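Local coordinates for protein Udp-n-acetylglucosamine pyrophosphorylase (Trypanosoma brucei, PDB 4BQH) that probably catalyses the formation of UDP-N-acetylglucosamine and diphosphate from UTP and N-acetylglucosamine 1-phosphate, at residues E301-R312 with A422-E433. Numbering follows the deposited sequence.
Sequences EAHVVVKTCPKR and AFRIMQVDRDDE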
loop_
_atom_site.group_PDB
_atom_site.type_symbol
_atom_site.label_atom_id
_atom_site.label_comp_id
_atom_site.label_asym_id
_atom_site.label_seq_id
_atom_site.Cartn_x
_atom_site.Cartn_y
_atom_site.Cartn_z
ATOM N N GLU A 301 -3.012 -17.772 11.989
ATOM C CA GLU A 301 -2.148 -18.524 11.075
ATOM C C GLU A 301 -2.537 -18.198 9.616
ATOM O O GLU A 301 -2.578 -19.077 8.758
ATOM C CB GLU A 301 -2.196 -20.041 11.367
ATOM C CG GLU A 301 -1.764 -20.396 12.786
ATOM C CD GLU A 301 -2.095 -21.830 13.143
ATOM O OE1 GLU A 301 -1.313 -22.726 12.772
ATOM O OE2 GLU A 301 -3.140 -22.054 13.790
ATOM N N ALA A 302 -2.790 -16.913 9.352
ATOM C CA ALA A 302 -3.192 -16.449 8.026
ATOM C C ALA A 302 -1.967 -16.228 7.138
ATOM O O ALA A 302 -0.885 -15.827 7.630
ATOM C CB ALA A 302 -3.992 -15.166 8.152
ATOM N N HIS A 303 -2.125 -16.526 5.854
ATOM C CA HIS A 303 -1.132 -16.162 4.833
ATOM C C HIS A 303 -1.484 -14.844 4.158
ATOM O O HIS A 303 -0.618 -14.149 3.632
ATOM C CB HIS A 303 -1.000 -17.283 3.814
ATOM C CG HIS A 303 -0.218 -18.466 4.336
ATOM N ND1 HIS A 303 1.129 -18.427 4.514
ATOM C CD2 HIS A 303 -0.640 -19.742 4.728
ATOM C CE1 HIS A 303 1.550 -19.621 5.013
ATOM N NE2 HIS A 303 0.464 -20.435 5.127
ATOM N N VAL A 304 -2.769 -14.495 4.170
ATOM C CA VAL A 304 -3.229 -13.168 3.694
ATOM C C VAL A 304 -4.256 -12.622 4.676
ATOM O O VAL A 304 -5.224 -13.326 4.996
ATOM C CB VAL A 304 -3.890 -13.247 2.298
ATOM C CG1 VAL A 304 -4.543 -11.892 1.943
ATOM C CG2 VAL A 304 -2.858 -13.632 1.247
ATOM N N VAL A 305 -4.064 -11.379 5.133
ATOM C CA VAL A 305 -5.122 -10.647 5.825
ATOM C C VAL A 305 -5.361 -9.370 5.042
ATOM O O VAL A 305 -4.397 -8.691 4.667
ATOM C CB VAL A 305 -4.745 -10.273 7.278
ATOM C CG1 VAL A 305 -5.947 -9.669 7.975
ATOM C CG2 VAL A 305 -4.296 -11.512 8.054
ATOM N N VAL A 306 -6.635 -9.076 4.751
ATOM C CA VAL A 306 -6.979 -7.811 4.102
ATOM C C VAL A 306 -7.715 -6.907 5.075
ATOM O O VAL A 306 -8.549 -7.367 5.912
ATOM C CB VAL A 306 -7.826 -7.999 2.819
ATOM C CG1 VAL A 306 -7.049 -8.867 1.815
ATOM C CG2 VAL A 306 -9.175 -8.635 3.145
ATOM N N LYS A 307 -7.408 -5.616 4.987
ATOM C CA LYS A 307 -8.243 -4.644 5.691
ATOM C C LYS A 307 -9.342 -4.140 4.778
ATOM O O LYS A 307 -9.111 -3.864 3.602
ATOM C CB LYS A 307 -7.426 -3.439 6.159
ATOM C CG LYS A 307 -6.738 -3.691 7.482
ATOM C CD LYS A 307 -6.048 -2.396 7.910
ATOM C CE LYS A 307 -5.391 -2.581 9.263
ATOM N NZ LYS A 307 -4.479 -1.431 9.570
ATOM N N THR A 308 -10.529 -3.988 5.339
ATOM C CA THR A 308 -11.707 -3.563 4.570
ATOM C C THR A 308 -12.486 -2.581 5.422
ATOM O O THR A 308 -12.290 -2.533 6.637
ATOM C CB THR A 308 -12.613 -4.758 4.238
ATOM O OG1 THR A 308 -12.986 -5.434 5.451
ATOM C CG2 THR A 308 -11.852 -5.748 3.343
ATOM N N CYS A 309 -13.364 -1.809 4.791
ATOM C CA CYS A 309 -14.223 -0.858 5.504
ATOM C C CYS A 309 -15.678 -1.042 5.038
ATOM O O CYS A 309 -15.905 -1.408 3.884
ATOM C CB CYS A 309 -13.781 0.581 5.165
ATOM S SG CYS A 309 -12.137 0.954 5.821
ATOM N N PRO A 310 -16.662 -0.746 5.907
ATOM C CA PRO A 310 -18.037 -0.691 5.409
ATOM C C PRO A 310 -18.161 0.316 4.241
ATOM O O PRO A 310 -17.462 1.340 4.224
ATOM C CB PRO A 310 -18.852 -0.184 6.617
ATOM C CG PRO A 310 -17.951 -0.292 7.809
ATOM C CD PRO A 310 -16.540 -0.329 7.320
ATOM N N LYS A 311 -19.032 0.048 3.280
ATOM C CA LYS A 311 -19.280 1.016 2.203
ATOM C C LYS A 311 -19.944 2.275 2.758
ATOM O O LYS A 311 -20.705 2.197 3.714
ATOM C CB LYS A 311 -20.155 0.427 1.086
ATOM C CG LYS A 311 -19.538 -0.811 0.432
ATOM C CD LYS A 311 -19.683 -0.819 -1.080
ATOM C CE LYS A 311 -21.067 -0.445 -1.572
ATOM N NZ LYS A 311 -21.219 -0.456 -3.051
ATOM N N ARG A 312 -19.650 3.417 2.143
ATOM C CA ARG A 312 -20.258 4.689 2.550
ATOM C C ARG A 312 -21.750 4.764 2.207
ATOM O O ARG A 312 -22.538 5.446 2.887
ATOM C CB ARG A 312 -19.470 5.860 1.949
ATOM C CG ARG A 312 -18.319 6.295 2.839
ATOM C CD ARG A 312 -18.838 7.230 3.932
ATOM N NE ARG A 312 -18.138 7.003 5.189
ATOM C CZ ARG A 312 -17.099 7.717 5.596
ATOM N NH1 ARG A 312 -16.667 8.726 4.849
ATOM N NH2 ARG A 312 -16.503 7.425 6.747
ATOM N N ALA A 422 -6.690 -19.869 5.173
ATOM C CA ALA A 422 -5.559 -19.018 5.559
ATOM C C ALA A 422 -5.746 -17.584 5.040
ATOM O O ALA A 422 -4.785 -16.806 4.982
ATOM C CB ALA A 422 -4.249 -19.630 5.066
ATOM N N PHE A 423 -6.995 -17.268 4.670
ATOM C CA PHE A 423 -7.400 -15.894 4.298
ATOM C C PHE A 423 -8.295 -15.270 5.375
ATOM O O PHE A 423 -9.274 -15.882 5.814
ATOM C CB PHE A 423 -8.144 -15.923 2.946
ATOM C CG PHE A 423 -8.592 -14.553 2.475
ATOM C CD1 PHE A 423 -7.748 -13.775 1.681
ATOM C CD2 PHE A 423 -9.832 -14.053 2.815
ATOM C CE1 PHE A 423 -8.147 -12.534 1.233
ATOM C CE2 PHE A 423 -10.256 -12.798 2.363
ATOM C CZ PHE A 423 -9.400 -12.040 1.573
ATOM N N ARG A 424 -7.946 -14.067 5.829
ATOM C CA ARG A 424 -8.768 -13.381 6.828
ATOM C C ARG A 424 -9.064 -11.938 6.420
ATOM O O ARG A 424 -8.278 -11.287 5.716
ATOM C CB ARG A 424 -8.078 -13.382 8.192
ATOM C CG ARG A 424 -7.817 -14.771 8.802
ATOM C CD ARG A 424 -9.141 -15.347 9.277
ATOM N NE ARG A 424 -8.985 -16.677 9.892
ATOM C CZ ARG A 424 -9.099 -17.835 9.251
ATOM N NH1 ARG A 424 -9.339 -17.877 7.935
ATOM N NH2 ARG A 424 -8.948 -18.974 9.939
ATOM N N ILE A 425 -10.214 -11.463 6.876
ATOM C CA ILE A 425 -10.637 -10.070 6.696
ATOM C C ILE A 425 -10.605 -9.389 8.056
ATOM O O ILE A 425 -11.073 -9.966 9.063
ATOM C CB ILE A 425 -12.085 -10.023 6.186
ATOM C CG1 ILE A 425 -12.118 -10.470 4.711
ATOM C CG2 ILE A 425 -12.673 -8.606 6.361
ATOM C CD1 ILE A 425 -13.511 -10.773 4.171
ATOM N N MET A 426 -10.080 -8.161 8.090
ATOM C CA MET A 426 -10.168 -7.311 9.282
ATOM C C MET A 426 -10.922 -6.036 8.865
ATOM O O MET A 426 -10.418 -5.250 8.082
ATOM C CB MET A 426 -8.774 -6.995 9.846
ATOM C CG MET A 426 -8.811 -6.232 11.172
ATOM S SD MET A 426 -7.156 -6.191 11.921
ATOM C CE MET A 426 -6.390 -4.965 10.972
ATOM N N GLN A 427 -12.152 -5.898 9.348
ATOM C CA GLN A 427 -12.995 -4.751 8.998
ATOM C C GLN A 427 -12.643 -3.623 9.975
ATOM O O GLN A 427 -12.793 -3.792 11.171
ATOM C CB GLN A 427 -14.478 -5.123 9.087
ATOM C CG GLN A 427 -15.446 -3.984 8.716
ATOM C CD GLN A 427 -15.982 -4.079 7.290
ATOM O OE1 GLN A 427 -15.219 -4.204 6.325
ATOM N NE2 GLN A 427 -17.309 -4.010 7.154
ATOM N N VAL A 428 -12.179 -2.496 9.441
ATOM C CA VAL A 428 -11.654 -1.392 10.248
ATOM C C VAL A 428 -12.471 -0.112 10.022
ATOM O O VAL A 428 -13.275 -0.028 9.100
ATOM C CB VAL A 428 -10.142 -1.117 9.988
ATOM C CG1 VAL A 428 -9.295 -2.331 10.341
ATOM C CG2 VAL A 428 -9.879 -0.676 8.536
ATOM N N ASP A 429 -12.215 0.867 10.885
ATOM C CA ASP A 429 -12.864 2.154 10.899
ATOM C C ASP A 429 -12.249 3.056 9.816
ATOM O O ASP A 429 -11.111 3.493 9.956
ATOM C CB ASP A 429 -12.620 2.728 12.313
ATOM C CG ASP A 429 -13.564 3.839 12.683
ATOM O OD1 ASP A 429 -13.830 4.711 11.818
ATOM O OD2 ASP A 429 -14.005 3.844 13.881
ATOM N N ARG A 430 -13.009 3.369 8.766
ATOM C CA ARG A 430 -12.471 4.078 7.600
ATOM C C ARG A 430 -11.821 5.393 8.007
ATOM O O ARG A 430 -10.745 5.744 7.549
ATOM C CB ARG A 430 -13.571 4.343 6.555
ATOM C CG ARG A 430 -13.051 5.044 5.297
ATOM C CD ARG A 430 -14.197 5.493 4.393
ATOM N NE ARG A 430 -15.006 4.364 3.936
ATOM C CZ ARG A 430 -15.226 4.050 2.652
ATOM N NH1 ARG A 430 -14.678 4.757 1.667
ATOM N NH2 ARG A 430 -15.998 3.008 2.357
ATOM N N ASP A 431 -12.496 6.106 8.893
ATOM C CA ASP A 431 -12.032 7.429 9.249
ATOM C C ASP A 431 -10.765 7.413 10.104
ATOM O O ASP A 431 -10.160 8.464 10.299
ATOM C CB ASP A 431 -13.167 8.226 9.886
ATOM C CG ASP A 431 -14.225 8.650 8.865
ATOM O OD1 ASP A 431 -14.215 8.195 7.704
ATOM O OD2 ASP A 431 -15.075 9.466 9.224
ATOM N N ASP A 432 -10.353 6.233 10.576
ATOM C CA ASP A 432 -9.103 6.080 11.311
ATOM C C ASP A 432 -7.977 5.529 10.419
ATOM O O ASP A 432 -6.799 5.582 10.797
ATOM C CB ASP A 432 -9.291 5.126 12.514
ATOM C CG ASP A 432 -10.150 5.723 13.625
ATOM O OD1 ASP A 432 -10.249 6.975 13.728
ATOM O OD2 ASP A 432 -10.702 4.926 14.421
ATOM N N GLU A 433 -8.334 5.007 9.245
ATOM C CA GLU A 433 -7.455 4.096 8.534
ATOM C C GLU A 433 -7.272 4.403 7.048
ATOM O O GLU A 433 -6.354 3.895 6.444
ATOM C CB GLU A 433 -7.991 2.661 8.681
ATOM C CG GLU A 433 -7.962 2.095 10.098
ATOM C CD GLU A 433 -6.723 1.255 10.384
ATOM O OE1 GLU A 433 -6.088 0.789 9.437
ATOM O OE2 GLU A 433 -6.405 1.042 11.569
HETATM O O HOH W 1 -16.842 3.297 5.932
HETATM O O HOH W 2 -13.927 9.010 4.995
#
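Val-304 and Phe-423 open a parallel strand pairing between 304-309 and 423-427, in which Val-304, Val-306 and Thr-308 each use both N-H and C=O to bond to the backbones of Ala-422, Arg-424, Met-426 and Val-428. At its start Ala-422 O takes two donors, His-303 N at 2.8 Å and the longer, straighter Val-304 N at 3.2 Å.

Apolar packing covers both faces. On one, with Phe-423 CG anti to the backbone N (chi1 -180°), the ring slants across Val-304 CG1 and both methyls of Val-306, Val-306 CG2 lying 3.8 Å from Phe-423 CZ; Phe-321 of strand 320-324 adjoins this cluster. The other carries Val-305 and Met-426, packed against Phe-293 of helix 291-300.

Among side-chain hydrogen bonds, Thr-308 OG1 donates to Gln-427 OE1 at 2.7 Å, and Arg-430 NH2 donates in its guanidinium plane to Pro-310 O (2.9 Å, N-H...O 168°), while a water joins Pro-310 O to Arg-430 NE.

Two salt bridges cross the contact. Lys-307, its chain extended, brings NZ to the syn side of Glu-433 OE1 (2.7 Å) and also to Asp-290. Arg-312 NH2 meets Asp-431 OD1 from above the carboxylate plane at 2.6 Å. Arg-312 and Arg-430 lie with guanidinium planes 30° apart, each covered on one face by a methylene of the other; Arg-430 pairs with Glu-316. These carboxylates probably offset the proximity of the two arginines. Beyond the strands of this GT-A-type domain, hydrogen bonds, waters and the Arg-312 to Asp-431 salt bridge hold the two segments together.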